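Local coordinates for F5/8 type C domain protein (Bacteroides ovatus, PDB 4ZRX) that is a putative alpha-L-fucosidase, probably hydrolysing fucose-containing glycans with its TIM-barrel domain and carrying a C-terminal F5/8 type C domain that may bind sugar, at residues Val496-Phe501 with Val550-Lys555. Numbering follows the deposited sequence.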
ATOM      1  N   VAL A 496      13.302  -2.694  40.077  1.00 46.24           N
ATOM      2  CA  VAL A 496      14.030  -1.614  39.421  1.00 45.43           C
ATOM      3  C   VAL A 496      14.056  -0.358  40.269  1.00 44.73           C
ATOM      4  O   VAL A 496      13.306  -0.235  41.237  1.00 43.13           O
ATOM      5  CB  VAL A 496      13.402  -1.271  38.044  1.00 44.08           C
ATOM      6  CG1 VAL A 496      13.614  -2.451  37.100  1.00 44.57           C
ATOM      7  CG2 VAL A 496      11.892  -0.875  38.174  1.00 41.92           C
ATOM      8  N   THR A 497      14.908   0.577  39.863  1.00 44.69           N
ATOM      9  CA  THR A 497      14.889   1.911  40.412  1.00 44.39           C
ATOM     10  C   THR A 497      14.363   2.859  39.355  1.00 42.72           C
ATOM     11  O   THR A 497      14.908   2.933  38.247  1.00 42.95           O
ATOM     12  CB  THR A 497      16.259   2.297  40.876  1.00 47.76           C
ATOM     13  OG1 THR A 497      16.700   1.300  41.808  1.00 48.74           O
ATOM     14  CG2 THR A 497      16.242   3.659  41.565  1.00 48.59           C
ATOM     15  N   LEU A 498      13.314   3.593  39.720  1.00 40.79           N
ATOM     16  CA  LEU A 498      12.617   4.511  38.811  1.00 39.86           C
ATOM     17  C   LEU A 498      13.007   5.990  39.001  1.00 39.90           C
ATOM     18  O   LEU A 498      13.140   6.447  40.129  1.00 40.74           O
ATOM     19  CB  LEU A 498      11.118   4.381  39.013  1.00 38.87           C
ATOM     20  CG  LEU A 498      10.487   2.993  38.874  1.00 39.25           C
ATOM     21  CD1 LEU A 498       8.992   3.151  38.986  1.00 38.94           C
ATOM     22  CD2 LEU A 498      10.884   2.275  37.594  1.00 40.13           C
ATOM     23  N   SER A 499      13.198   6.732  37.905  1.00 37.92           N
ATOM     24  CA  SER A 499      13.298   8.207  37.960  1.00 37.60           C
ATOM     25  C   SER A 499      11.962   8.924  37.657  1.00 36.00           C
ATOM     26  O   SER A 499      11.820  10.121  37.871  1.00 34.43           O
ATOM     27  CB  SER A 499      14.403   8.709  37.013  1.00 40.64           C
ATOM     28  OG  SER A 499      14.197   8.238  35.686  1.00 40.69           O
ATOM     29  N   SER A 500      10.992   8.209  37.106  1.00 33.90           N
ATOM     30  CA  SER A 500       9.720   8.834  36.712  1.00 33.35           C
ATOM     31  C   SER A 500       8.746   7.753  36.298  1.00 32.86           C
ATOM     32  O   SER A 500       9.167   6.598  36.036  1.00 32.19           O
ATOM     33  CB  SER A 500       9.912   9.804  35.528  1.00 33.53           C
ATOM     34  OG  SER A 500      10.228   9.098  34.312  1.00 34.35           O
ATOM     35  N   PHE A 501       7.458   8.119  36.272  1.00 31.48           N
ATOM     36  CA  PHE A 501       6.456   7.401  35.504  1.00 30.34           C
ATOM     37  C   PHE A 501       5.811   8.412  34.569  1.00 29.02           C
ATOM     38  O   PHE A 501       5.874   9.629  34.779  1.00 28.40           O
ATOM     39  CB  PHE A 501       5.404   6.662  36.348  1.00 30.35           C
ATOM     40  CG  PHE A 501       4.213   7.501  36.781  1.00 29.61           C
ATOM     41  CD1 PHE A 501       4.313   8.382  37.849  1.00 30.49           C
ATOM     42  CD2 PHE A 501       3.006   7.388  36.156  1.00 29.46           C
ATOM     43  CE1 PHE A 501       3.249   9.136  38.272  1.00 29.64           C
ATOM     44  CE2 PHE A 501       1.912   8.161  36.587  1.00 29.38           C
ATOM     45  CZ  PHE A 501       2.061   9.032  37.664  1.00 30.58           C
ATOM     46  N   VAL A 550       6.094  12.276  35.057  1.00 31.08           N
ATOM     47  CA  VAL A 550       6.170  12.791  36.452  1.00 33.25           C
ATOM     48  C   VAL A 550       7.530  12.427  36.955  1.00 33.31           C
ATOM     49  O   VAL A 550       7.797  11.245  37.171  1.00 32.59           O
ATOM     50  CB  VAL A 550       5.082  12.136  37.320  1.00 33.08           C
ATOM     51  CG1 VAL A 550       5.219  12.544  38.781  1.00 35.36           C
ATOM     52  CG2 VAL A 550       3.714  12.543  36.719  1.00 33.64           C
ATOM     53  N   ALA A 551       8.387  13.441  37.098  1.00 33.48           N
ATOM     54  CA  ALA A 551       9.757  13.263  37.496  1.00 34.75           C
ATOM     55  C   ALA A 551       9.696  13.130  39.025  1.00 35.37           C
ATOM     56  O   ALA A 551       9.077  13.958  39.699  1.00 37.29           O
ATOM     57  CB  ALA A 551      10.611  14.459  37.081  1.00 36.04           C
ATOM     58  N   PHE A 552      10.310  12.088  39.548  1.00 35.28           N
ATOM     59  CA  PHE A 552      10.355  11.899  41.019  1.00 36.03           C
ATOM     60  C   PHE A 552      11.463  12.754  41.631  1.00 37.17           C
ATOM     61  O   PHE A 552      12.531  12.915  41.032  1.00 36.68           O
ATOM     62  CB  PHE A 552      10.554  10.410  41.340  1.00 35.88           C
ATOM     63  CG  PHE A 552       9.446   9.507  40.802  1.00 34.55           C
ATOM     64  CD1 PHE A 552       8.129   9.951  40.682  1.00 33.57           C
ATOM     65  CD2 PHE A 552       9.730   8.196  40.451  1.00 35.12           C
ATOM     66  CE1 PHE A 552       7.133   9.110  40.229  1.00 32.77           C
ATOM     67  CE2 PHE A 552       8.737   7.366  39.986  1.00 33.96           C
ATOM     68  CZ  PHE A 552       7.428   7.833  39.885  1.00 33.09           C
ATOM     69  N   SER A 553      11.202  13.286  42.826  1.00 38.26           N
ATOM     70  CA  SER A 553      12.240  13.959  43.642  1.00 41.02           C
ATOM     71  C   SER A 553      13.391  13.048  44.062  1.00 41.42           C
ATOM     72  O   SER A 553      14.527  13.500  44.200  1.00 42.38           O
ATOM     73  CB  SER A 553      11.615  14.526  44.904  1.00 42.28           C
ATOM     74  OG  SER A 553      10.633  15.478  44.541  1.00 44.21           O
ATOM     75  N   GLN A 554      13.081  11.771  44.270  1.00 40.18           N
ATOM     76  CA  GLN A 554      14.045  10.777  44.727  1.00 41.29           C
ATOM     77  C   GLN A 554      13.956   9.574  43.820  1.00 42.16           C
ATOM     78  O   GLN A 554      12.897   9.301  43.238  1.00 40.38           O
ATOM     79  CB  GLN A 554      13.722  10.327  46.179  1.00 40.99           C
ATOM     80  CG  GLN A 554      13.626  11.465  47.180  1.00 41.09           C
ATOM     81  CD  GLN A 554      14.961  12.157  47.363  1.00 41.95           C
ATOM     82  OE1 GLN A 554      16.022  11.538  47.219  1.00 43.71           O
ATOM     83  NE2 GLN A 554      14.923  13.423  47.689  1.00 41.67           N
ATOM     84  N   LYS A 555      15.058   8.840  43.747  1.00 45.14           N
ATOM     85  CA  LYS A 555      15.079   7.541  43.090  1.00 46.30           C
ATOM     86  C   LYS A 555      14.124   6.620  43.851  1.00 45.04           C
ATOM     87  O   LYS A 555      14.127   6.596  45.071  1.00 44.18           O
ATOM     88  CB  LYS A 555      16.502   7.010  43.064  1.00 51.32           C
ATOM     89  CG  LYS A 555      17.482   7.963  42.306  1.00 54.92           C
ATOM     90  CD  LYS A 555      18.889   7.386  42.166  1.00 58.87           C
ATOM     91  CE  LYS A 555      19.466   7.007  43.505  1.00 61.73           C
ATOM     92  NZ  LYS A 555      20.919   6.746  43.371  1.00 66.34           N
TER
HETATM   93  O   HOH W   1      13.483  11.840  38.875  1.00 44.37           O
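S500 CA lies over one face of the F552 ring, 3.9 Å from its centroid, a CH-pi contact. L498 O lies at the edge of the same ring, and L498 CB packs on F552 CE2 at 3.9 Å. F552 CZ comes up to the edge of the F501 ring, 3.8 Å from F501 CD1, the two side chains crossing at about a right angle. The F501 and V550 side chains lie side by side, F501 CE1 3.6 Å from V550 CB. Of the two backbone bonds in this antiparallel pair, V550 N to F501 O is short and straight (2.7 Å), F501 N to V550 O longer and bent (3.3 Å); F552 N adds a nearly straight one to S499 O (3.0 Å, 173°). An alanine in place of F552 would probably leave a gap facing S500 CA and deprive the F501 edge of its neighbour.

The solvent side is looser: T497 CG2 just meets K555 CB at 3.7 Å, while the rest of the lysine runs off from the contact, and a water bridges S499 O and F552 O. In this jelly-roll beta-sandwich, strand 495-503 bends sharply at S499, passing from partner 555-558 to 548-552; L498 packs against strand 580-584, and F501 stacks on F520 of strand 517-523.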